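Local coordinates for protein SusD homolog (Bacteroides thetaiotaomicron VPI-5482, PDB 3IHV) that probably binds carbohydrate at the outer membrane as a member of the SusD family of glycan-capturing proteins, at residues S69-T72 against T73-E76; M126-F129 against E130-R133; T226-I229 against L230-G234; R427-G430 against Y431-S435. All coordinates share one frame; numbering follows the deposited sequence. Where two conformers were deposited one is given.

Contact 1. Residues S69-T72 against T73-E76; sequences SFPT and TQSE
A type I beta turn runs from Pro71 to Gln74, closed by Gln74 N donating to Pro71 O (3.1 Å, 160° at the hydrogen), and delivers the chain to helix 75-101, where Gln74 is the N-cap. A water donates to both Thr72 O (2.7 Å) and Gln74 O (2.8 Å), bridging the turn to the helix start. Proline suits the first position because its ring restricts the backbone just ahead of the bend. Thr73 OG1 comes up against that ring, 3.3 Å from Pro71 CG, while the hydroxyl of Thr72 is taken by Gln520.

With CG anti to the backbone N (chi1 -167°) and a bend at the next bond, the Gln74 side chain folds back over the start of the turn. OE1 thus lies 3.2 Å from Pro71 CD and 3.5 Å from Phe70 CB, and the amide plane stands nearly perpendicular to the Phe70 ring. That ring leads off into the protein to meet Phe516 and Trp535. At the other end of the amide, NE2 gives a straight bond to Glu76 OE1 (2.9 Å), which lies near the amide plane and accepts on its syn side.

The amide therefore has a defined sense: its donor end is held by an acidic group of the first helical turn, and its oxygen faces carbon-bound hydrogens, those on Pro71 CD probably slightly polarised by the proline nitrogen.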
loop_
_atom_site.group_PDB
_atom_site.type_symbol
_atom_site.label_atom_id
_atom_site.label_comp_id
_atom_site.label_asym_id
_atom_site.label_seq_id
_atom_site.Cartn_x
_atom_site.Cartn_y
_atom_site.Cartn_z
ATOM N N SER A 69 19.595 -6.633 0.223
ATOM C CA SER A 69 20.804 -7.429 0.034
ATOM C C SER A 69 20.596 -8.559 -0.964
ATOM O O SER A 69 21.370 -9.528 -0.993
ATOM C CB SER A 69 21.289 -7.953 1.390
ATOM O OG SER A 69 20.334 -8.781 2.031
ATOM N N PHE A 70 19.586 -8.385 -1.812
ATOM C CA PHE A 70 19.154 -9.381 -2.792
ATOM C C PHE A 70 19.714 -9.165 -4.203
ATOM O O PHE A 70 20.060 -8.027 -4.571
ATOM C CB PHE A 70 17.618 -9.474 -2.850
ATOM C CG PHE A 70 16.925 -8.204 -3.281
ATOM C CD1 PHE A 70 16.664 -7.180 -2.369
ATOM C CD2 PHE A 70 16.470 -8.062 -4.609
ATOM C CE1 PHE A 70 16.007 -6.034 -2.747
ATOM C CE2 PHE A 70 15.773 -6.910 -4.993
ATOM C CZ PHE A 70 15.561 -5.885 -4.067
ATOM N N PRO A 71 19.846 -10.261 -4.966
ATOM C CA PRO A 71 20.380 -10.226 -6.335
ATOM C C PRO A 71 19.276 -10.051 -7.385
ATOM O O PRO A 71 18.100 -10.127 -7.068
ATOM C CB PRO A 71 21.024 -11.593 -6.463
ATOM C CG PRO A 71 20.117 -12.465 -5.704
ATOM C CD PRO A 71 19.723 -11.655 -4.495
ATOM N N THR A 72 19.679 -9.831 -8.633
ATOM C CA THR A 72 18.744 -9.651 -9.737
ATOM C C THR A 72 17.872 -10.890 -10.008
ATOM O O THR A 72 16.857 -10.784 -10.656
ATOM C CB THR A 72 19.453 -9.349 -11.024
ATOM O OG1 THR A 72 20.333 -10.456 -11.330
ATOM C CG2 THR A 72 20.239 -8.001 -10.958
ATOM N N THR A 73 18.302 -12.045 -9.510
ATOM C CA THR A 73 17.643 -13.321 -9.650
ATOM C C THR A 73 16.621 -13.634 -8.547
ATOM O O THR A 73 16.036 -14.708 -8.553
ATOM C CB THR A 73 18.719 -14.416 -9.611
ATOM O OG1 THR A 73 19.518 -14.239 -8.418
ATOM C CG2 THR A 73 19.634 -14.327 -10.871
ATOM N N GLN A 74 16.440 -12.730 -7.594
ATOM C CA GLN A 74 15.548 -12.961 -6.448
ATOM C C GLN A 74 14.168 -13.324 -6.977
ATOM O O GLN A 74 13.552 -12.557 -7.724
ATOM C CB GLN A 74 15.506 -11.719 -5.559
ATOM C CG GLN A 74 14.876 -11.999 -4.232
ATOM C CD GLN A 74 15.707 -12.956 -3.379
ATOM O OE1 GLN A 74 16.942 -12.893 -3.378
ATOM N NE2 GLN A 74 15.030 -13.869 -2.674
ATOM N N SER A 75 13.695 -14.504 -6.565
ATOM C CA SER A 75 12.456 -15.080 -7.082
ATOM C C SER A 75 11.225 -14.209 -6.900
ATOM O O SER A 75 10.414 -14.071 -7.815
ATOM C CB SER A 75 12.203 -16.446 -6.415
ATOM O OG SER A 75 13.131 -17.402 -6.884
ATOM N N GLU A 76 11.090 -13.634 -5.719
ATOM C CA GLU A 76 9.914 -12.840 -5.408
ATOM C C GLU A 76 9.738 -11.651 -6.341
ATOM O O GLU A 76 8.607 -11.306 -6.698
ATOM C CB GLU A 76 9.941 -12.341 -3.956
ATOM C CG GLU A 76 9.885 -13.438 -2.893
ATOM C CD GLU A 76 11.228 -14.090 -2.562
ATOM O OE1 GLU A 76 12.234 -13.861 -3.272
ATOM O OE2 GLU A 76 11.251 -14.847 -1.559
HETATM O O HOH W 1 14.361 -11.792 -10.258
#

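Contact 2. Residues M126-F129 against E130-R133; sequences MFYF and ELVR
Arg133 reaches back along one helical turn to Phe129, starting from its own backbone N, which donates to Phe129 O (3.0 Å). Its CB lies 3.5 Å from that same oxygen. CG, set between the backbone N and the carbonyl carbon (chi1 74°), is closer still, 3.3 Å from Phe129 O. From there the chain runs extended, and CD settles over a face of the Phe129 ring in a CH-pi contact, 3.8 Å from the centroid and 15° off the normal. Arginine fits here because its methylenes can lie on an aromatic ring while its polar end travels on. The guanidinium lies over the rim of the ring, its plane 27° from the ring's, with CZ 4.0 Å from Phe129 CE2.

These residues belong to helix 107-135, buried in the helix-rich, TPR-like body of the SusD fold. Phe129 faces helices 159-176 and 195-210 there, whereas Leu131, whose CD1 also meets Tyr128 CD1, packs on helix 75-101.

At the tip, Arg133 NE (2.9 Å) and NH2 (3.1 Å) both grip Glu130 OE1 side-on, making a salt bridge. The oxygen lies in the guanidinium plane, yet both nitrogens approach it from above one face of the carboxylate. Arg134 NE adds a second salt bridge to OE1, and Tyr37 OH binds OE2, so this buried carboxylate is held at both oxygens. A leucine in place of Arg133 would probably leave Glu130 OE1 with Arg134 as its one arginine partner, its charge less well balanced. Glu130 itself is bent at its second torsion, which carries its carboxylate round toward the arginine tip.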
loop_
_atom_site.group_PDB
_atom_site.type_symbol
_atom_site.label_atom_id
_atom_site.label_comp_id
_atom_site.label_asym_id
_atom_site.label_seq_id
_atom_site.Cartn_x
_atom_site.Cartn_y
_atom_site.Cartn_z
HETATM N N MSE A 126 -3.450 1.040 -12.254
HETATM C CA MSE A 126 -2.898 0.661 -10.958
HETATM C C MSE A 126 -1.713 -0.316 -11.163
HETATM O O MSE A 126 -0.661 -0.156 -10.533
HETATM C CB MSE A 126 -3.994 0.035 -10.084
HETATM C CG MSE A 126 -3.536 -0.283 -8.690
HETATM SE SE MSE A 126 -5.122 -0.859 -7.701
HETATM C CE MSE A 126 -4.325 -1.899 -6.250
ATOM N N PHE A 127 -1.880 -1.306 -12.046
ATOM C CA PHE A 127 -0.813 -2.292 -12.300
ATOM C C PHE A 127 0.406 -1.612 -12.934
ATOM O O PHE A 127 1.547 -1.817 -12.490
ATOM C CB PHE A 127 -1.271 -3.427 -13.206
ATOM C CG PHE A 127 -2.453 -4.204 -12.685
ATOM C CD1 PHE A 127 -2.693 -4.365 -11.324
ATOM C CD2 PHE A 127 -3.340 -4.766 -13.571
ATOM C CE1 PHE A 127 -3.789 -5.106 -10.877
ATOM C CE2 PHE A 127 -4.408 -5.480 -13.124
ATOM C CZ PHE A 127 -4.640 -5.645 -11.798
ATOM N N TYR A 128 0.176 -0.764 -13.925
ATOM C CA TYR A 128 1.285 -0.011 -14.533
ATOM C C TYR A 128 1.930 0.954 -13.572
ATOM O O TYR A 128 3.136 1.205 -13.678
ATOM C CB TYR A 128 0.916 0.712 -15.818
ATOM C CG TYR A 128 0.959 -0.177 -17.030
ATOM C CD1 TYR A 128 2.152 -0.590 -17.563
ATOM C CD2 TYR A 128 -0.212 -0.608 -17.631
ATOM C CE1 TYR A 128 2.200 -1.416 -18.667
ATOM C CE2 TYR A 128 -0.172 -1.426 -18.735
ATOM C CZ TYR A 128 1.021 -1.813 -19.246
ATOM O OH TYR A 128 1.026 -2.631 -20.345
ATOM N N PHE A 129 1.152 1.517 -12.639
ATOM C CA PHE A 129 1.728 2.420 -11.655
ATOM C C PHE A 129 2.724 1.668 -10.797
ATOM O O PHE A 129 3.807 2.169 -10.539
ATOM C CB PHE A 129 0.619 3.039 -10.781
ATOM C CG PHE A 129 1.126 4.022 -9.733
ATOM C CD1 PHE A 129 2.069 4.982 -10.051
ATOM C CD2 PHE A 129 0.605 4.035 -8.475
ATOM C CE1 PHE A 129 2.527 5.885 -9.129
ATOM C CE2 PHE A 129 1.065 4.972 -7.532
ATOM C CZ PHE A 129 2.007 5.904 -7.889
ATOM N N GLU A 130 2.323 0.498 -10.288
ATOM C CA GLU A 130 3.238 -0.326 -9.506
ATOM C C GLU A 130 4.486 -0.662 -10.312
ATOM O O GLU A 130 5.602 -0.576 -9.787
ATOM C CB GLU A 130 2.601 -1.624 -8.984
ATOM C CG GLU A 130 1.507 -1.422 -7.951
ATOM C CD GLU A 130 2.014 -1.106 -6.533
ATOM O OE1 GLU A 130 3.114 -0.534 -6.389
ATOM O OE2 GLU A 130 1.289 -1.412 -5.549
ATOM N N LEU A 131 4.303 -1.056 -11.563
ATOM C CA LEU A 131 5.454 -1.408 -12.407
ATOM C C LEU A 131 6.380 -0.224 -12.574
ATOM O O LEU A 131 7.595 -0.325 -12.362
ATOM C CB LEU A 131 5.040 -1.894 -13.807
ATOM C CG LEU A 131 4.540 -3.324 -13.955
ATOM C CD1 LEU A 131 3.944 -3.564 -15.355
ATOM C CD2 LEU A 131 5.717 -4.306 -13.657
ATOM N N VAL A 132 5.830 0.905 -12.960
ATOM C CA VAL A 132 6.698 2.021 -13.232
ATOM C C VAL A 132 7.402 2.576 -11.976
ATOM O O VAL A 132 8.586 2.933 -12.039
ATOM C CB VAL A 132 5.980 3.162 -14.014
ATOM C CG1 VAL A 132 5.040 4.016 -13.089
ATOM C CG2 VAL A 132 6.999 4.047 -14.710
ATOM N N ARG A 133 6.707 2.638 -10.840
ATOM C CA ARG A 133 7.337 3.218 -9.675
ATOM C C ARG A 133 8.347 2.246 -9.061
ATOM O O ARG A 133 9.350 2.689 -8.484
ATOM C CB ARG A 133 6.321 3.717 -8.619
ATOM C CG ARG A 133 5.616 2.630 -7.819
ATOM C CD ARG A 133 4.499 3.265 -7.028
ATOM N NE ARG A 133 3.808 2.317 -6.185
ATOM C CZ ARG A 133 3.201 2.629 -5.056
ATOM N NH1 ARG A 133 3.262 3.847 -4.572
ATOM N NH2 ARG A 133 2.580 1.698 -4.376
#

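Contact 3. Residues T226-I229 against L230-G234; sequences TARI and LVESG
The last turns of helix 219-232 bring Arg228 alongside Glu232, one helical turn on. Val231 N donates to Ala227 O (2.8 Å) and Glu232 N to Arg228 O (2.8 Å), whereas the bond from Leu230 N to Thr226 O is stretched and weak. On the outer side the two charged side chains run side by side in the same direction. Their contact is between stems: Arg228 CG lies 3.6 Å from Glu232 CD, but NE and OE2 remain 4.8 Å apart, so no salt bridge forms. Arg228 was modelled in two conformers, and this pairing describes one of them.

On the inner side smaller and apolar residues fit. Ala227 meets Thr203 of helix 195-210 and Tyr404 of helix 397-412, and Val231 reaches Leu401 of the latter. Val231 CG2 also rests 3.3 Å from Ala227 O, as a valine methyl beside the backbone N commonly does in a helix. The end of Leu230 packs on Tyr179, His236 and Val400.

Ser233 makes the polar finish. Its OG, placed between the backbone N and carbonyl carbon (chi1 71°), curls back to donate to Leu230 O (2.7 Å), which also receives Ser233 N from the same face (3.3 Å). Lys235 N bonds to OG in turn. Gly234, the first residue to leave helical phi/psi, has a positive phi, which favours glycine.

A carbonyl near the end of the helix is thus doubly satisfied by one serine, and in this conformer Arg228 and Glu232 are probably coupled only by a loose attraction between opposite charges.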
loop_
_atom_site.group_PDB
_atom_site.type_symbol
_atom_site.label_atom_id
_atom_site.label_comp_id
_atom_site.label_asym_id
_atom_site.label_seq_id
_atom_site.Cartn_x
_atom_site.Cartn_y
_atom_site.Cartn_z
ATOM N N THR A 226 -6.641 17.522 -9.365
ATOM C CA THR A 226 -7.356 16.260 -9.293
ATOM C C THR A 226 -7.908 16.052 -7.884
ATOM O O THR A 226 -9.088 15.746 -7.699
ATOM C CB THR A 226 -6.443 15.114 -9.700
ATOM O OG1 THR A 226 -5.948 15.382 -11.007
ATOM C CG2 THR A 226 -7.219 13.785 -9.721
ATOM N N ALA A 227 -7.049 16.196 -6.872
ATOM C CA ALA A 227 -7.516 16.032 -5.474
ATOM C C ALA A 227 -8.625 17.028 -5.140
ATOM O O ALA A 227 -9.572 16.680 -4.439
ATOM C CB ALA A 227 -6.379 16.189 -4.485
ATOM N N ARG A 228 -8.506 18.265 -5.615
ATOM C CA ARG A 228 -9.543 19.282 -5.386
ATOM C C ARG A 228 -10.939 18.788 -5.804
ATOM O O ARG A 228 -11.925 19.009 -5.101
ATOM C CB ARG A 228 -9.196 20.568 -6.159
ATOM C CG ARG A 228 -10.155 21.738 -5.974
ATOM C CD ARG A 228 -9.831 22.874 -6.976
ATOM N NE ARG A 228 -8.603 23.598 -6.647
ATOM C CZ ARG A 228 -7.874 24.301 -7.510
ATOM N NH1 ARG A 228 -8.181 24.341 -8.797
ATOM N NH2 ARG A 228 -6.784 24.920 -7.081
ATOM N N ILE A 229 -11.026 18.140 -6.971
ATOM C CA ILE A 229 -12.314 17.654 -7.481
ATOM C C ILE A 229 -12.882 16.683 -6.452
ATOM O O ILE A 229 -14.064 16.791 -6.044
ATOM C CB ILE A 229 -12.117 16.911 -8.863
ATOM C CG1 ILE A 229 -11.743 17.943 -9.943
ATOM C CG2 ILE A 229 -13.381 16.130 -9.279
ATOM C CD1 ILE A 229 -11.197 17.338 -11.215
ATOM N N LEU A 230 -12.023 15.778 -5.997
ATOM C CA LEU A 230 -12.455 14.763 -5.016
ATOM C C LEU A 230 -12.856 15.389 -3.668
ATOM O O LEU A 230 -13.918 15.068 -3.107
ATOM C CB LEU A 230 -11.386 13.719 -4.832
ATOM C CG LEU A 230 -11.640 12.666 -3.740
ATOM C CD1 LEU A 230 -12.988 11.983 -3.923
ATOM C CD2 LEU A 230 -10.479 11.624 -3.670
ATOM N N VAL A 231 -12.013 16.292 -3.172
ATOM C CA VAL A 231 -12.255 16.938 -1.874
ATOM C C VAL A 231 -13.510 17.790 -1.922
ATOM O O VAL A 231 -14.398 17.689 -1.047
ATOM C CB VAL A 231 -10.980 17.694 -1.387
ATOM C CG1 VAL A 231 -11.303 18.486 -0.075
ATOM C CG2 VAL A 231 -9.840 16.716 -1.178
ATOM N N GLU A 232 -13.684 18.564 -2.981
ATOM C CA GLU A 232 -14.855 19.418 -3.113
ATOM C C GLU A 232 -16.166 18.702 -3.469
ATOM O O GLU A 232 -17.240 19.276 -3.326
ATOM C CB GLU A 232 -14.563 20.564 -4.078
ATOM C CG GLU A 232 -13.407 21.411 -3.557
ATOM C CD GLU A 232 -13.168 22.735 -4.278
ATOM O OE1 GLU A 232 -13.693 22.931 -5.385
ATOM O OE2 GLU A 232 -12.396 23.577 -3.721
ATOM N N SER A 233 -16.086 17.419 -3.822
ATOM C CA SER A 233 -17.274 16.697 -4.194
ATOM C C SER A 233 -18.180 16.464 -2.997
ATOM O O SER A 233 -19.353 16.277 -3.164
ATOM C CB SER A 233 -16.922 15.320 -4.773
ATOM O OG SER A 233 -16.447 14.417 -3.779
ATOM N N GLY A 234 -17.604 16.403 -1.807
ATOM C CA GLY A 234 -18.361 16.095 -0.630
ATOM C C GLY A 234 -18.791 14.631 -0.584
ATOM O O GLY A 234 -19.618 14.263 0.262
#

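Contact 4. Residues R427-G430 against Y431-S435; sequences RRRG and YGNPS
One face of the Arg427 guanidinium is met by the rim of the Tyr431 ring, with CE1 3.5 Å above its plane and the two planes 55° apart, so the groups lean together without stacking. At the edge of the tyrosine ring, near its plane, Arg427 O lies 3.2 Å from CD1. The side chains run alongside each other, and NH2 makes a weak, bent bond to Tyr431 OH (3.2 Å). Arg427 NH1 (3.0 Å) and Tyr431 OH (2.8 Å) both donate to one water. NH1 is also salt-bridged to Glu458, and NE bonds Cys440 O.

On the backbone, helix 417-430 ends in a Schellman motif: Asn433 N donates to Arg428 O (2.8 Å) and Gly432 N to Arg429 O (3.0 Å). Gly432 is the C-prime residue, at a positive phi (77°) that glycine tolerates well. Asn433 OD1 sits 3.4 Å from Arg429 CA, while its ND2 binds Lys240 O.

Were Tyr431 an alanine, the guanidinium of Arg427 would probably lose the ring against its face, and the water one of its two donors.

The chemistry implies a helix end at which the Arg428 and Arg429 carbonyls accept amides that turn back, with an arginine shared among acid, carbonyl, water and phenol.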
loop_
_atom_site.group_PDB
_atom_site.type_symbol
_atom_site.label_atom_id
_atom_site.label_comp_id
_atom_site.label_asym_id
_atom_site.label_seq_id
_atom_site.Cartn_x
_atom_site.Cartn_y
_atom_site.Cartn_z
ATOM N N ARG A 427 -5.227 15.676 11.026
ATOM C CA ARG A 427 -4.717 15.828 12.397
ATOM C C ARG A 427 -5.864 15.795 13.430
ATOM O O ARG A 427 -5.757 15.164 14.486
ATOM C CB ARG A 427 -4.023 17.182 12.556
ATOM C CG ARG A 427 -2.878 17.525 11.614
ATOM C CD ARG A 427 -1.586 17.135 12.067
ATOM N NE ARG A 427 -1.263 17.642 13.416
ATOM C CZ ARG A 427 -0.403 17.018 14.214
ATOM N NH1 ARG A 427 0.243 15.934 13.774
ATOM N NH2 ARG A 427 -0.195 17.450 15.449
ATOM N N ARG A 428 -6.964 16.474 13.132
ATOM C CA ARG A 428 -8.079 16.501 14.070
ATOM C C ARG A 428 -8.642 15.102 14.304
ATOM O O ARG A 428 -8.914 14.689 15.422
ATOM C CB ARG A 428 -9.156 17.459 13.544
ATOM C CG ARG A 428 -8.675 18.912 13.627
ATOM C CD ARG A 428 -9.581 19.859 12.894
ATOM N NE ARG A 428 -9.118 21.224 12.986
ATOM C CZ ARG A 428 -9.796 22.286 12.547
ATOM N NH1 ARG A 428 -10.987 22.148 11.966
ATOM N NH2 ARG A 428 -9.281 23.507 12.690
ATOM N N ARG A 429 -8.852 14.362 13.222
ATOM C CA ARG A 429 -9.368 13.017 13.385
ATOM C C ARG A 429 -8.342 12.194 14.199
ATOM O O ARG A 429 -8.734 11.392 15.070
ATOM C CB ARG A 429 -9.659 12.400 12.005
ATOM C CG ARG A 429 -10.477 11.138 12.019
ATOM C CD ARG A 429 -9.643 9.888 12.197
ATOM N NE ARG A 429 -8.801 9.629 11.060
ATOM C CZ ARG A 429 -9.149 8.949 9.972
ATOM N NH1 ARG A 429 -10.382 8.446 9.830
ATOM N NH2 ARG A 429 -8.253 8.750 9.023
ATOM N N GLY A 430 -7.059 12.383 13.886
ATOM C CA GLY A 430 -5.964 11.656 14.546
ATOM C C GLY A 430 -5.818 11.957 16.025
ATOM O O GLY A 430 -5.243 11.153 16.772
ATOM N N TYR A 431 -6.358 13.100 16.464
ATOM C CA TYR A 431 -6.392 13.471 17.878
ATOM C C TYR A 431 -7.750 13.210 18.531
ATOM O O TYR A 431 -8.023 13.679 19.652
ATOM C CB TYR A 431 -5.955 14.921 18.043
ATOM C CG TYR A 431 -4.437 15.086 18.016
ATOM C CD1 TYR A 431 -3.696 14.825 16.874
ATOM C CD2 TYR A 431 -3.747 15.528 19.151
ATOM C CE1 TYR A 431 -2.304 14.965 16.861
ATOM C CE2 TYR A 431 -2.377 15.670 19.142
ATOM C CZ TYR A 431 -1.660 15.396 18.003
ATOM O OH TYR A 431 -0.295 15.550 17.986
ATOM N N GLY A 432 -8.613 12.475 17.833
ATOM C CA GLY A 432 -9.932 12.124 18.371
ATOM C C GLY A 432 -10.955 13.247 18.316
ATOM O O GLY A 432 -11.882 13.293 19.128
ATOM N N ASN A 433 -10.814 14.126 17.333
ATOM C CA ASN A 433 -11.780 15.211 17.094
ATOM C C ASN A 433 -11.961 16.079 18.342
ATOM O O ASN A 433 -13.075 16.184 18.871
ATOM C CB ASN A 433 -13.111 14.596 16.646
ATOM C CG ASN A 433 -12.911 13.554 15.605
ATOM O OD1 ASN A 433 -12.444 13.865 14.527
ATOM N ND2 ASN A 433 -13.251 12.292 15.918
ATOM N N PRO A 434 -10.858 16.690 18.816
ATOM C CA PRO A 434 -10.904 17.564 19.993
ATOM C C PRO A 434 -11.781 18.761 19.742
ATOM O O PRO A 434 -11.851 19.254 18.627
ATOM C CB PRO A 434 -9.448 18.028 20.150
ATOM C CG PRO A 434 -8.819 17.818 18.793
ATOM C CD PRO A 434 -9.486 16.592 18.283
ATOM N N SER A 435 -12.466 19.199 20.793
ATOM C CA SER A 435 -13.316 20.379 20.746
ATOM C C SER A 435 -12.482 21.607 20.386
ATOM O O SER A 435 -12.876 22.399 19.528
ATOM C CB SER A 435 -13.982 20.580 22.111
ATOM O OG SER A 435 -15.097 21.420 21.970
HETATM O O HOH W 2 0.964 14.041 15.969
#

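Contact 2 is the buried one; contact 1 is at the surface, and contacts 3 and 4 are partly buried. Helix 75-101, which contact 1 starts, leads on to helix 107-135 of contact 2 and packs against it, although the contacts stay about 10 Å apart between nearest atoms. Contacts 3 and 4 both finish helices and lie across the chain's centre from contact 1, their own centres about 22 Å apart. The chemistry follows place: inside the body an acid is probably neutralised by two arginines, one of them lying on a phenylalanine ring. A side-chain amide and a water serve the helix start, whereas the two helix ends differ, a serine hydroxyl at 230-234 and a Schellman motif at 431-435.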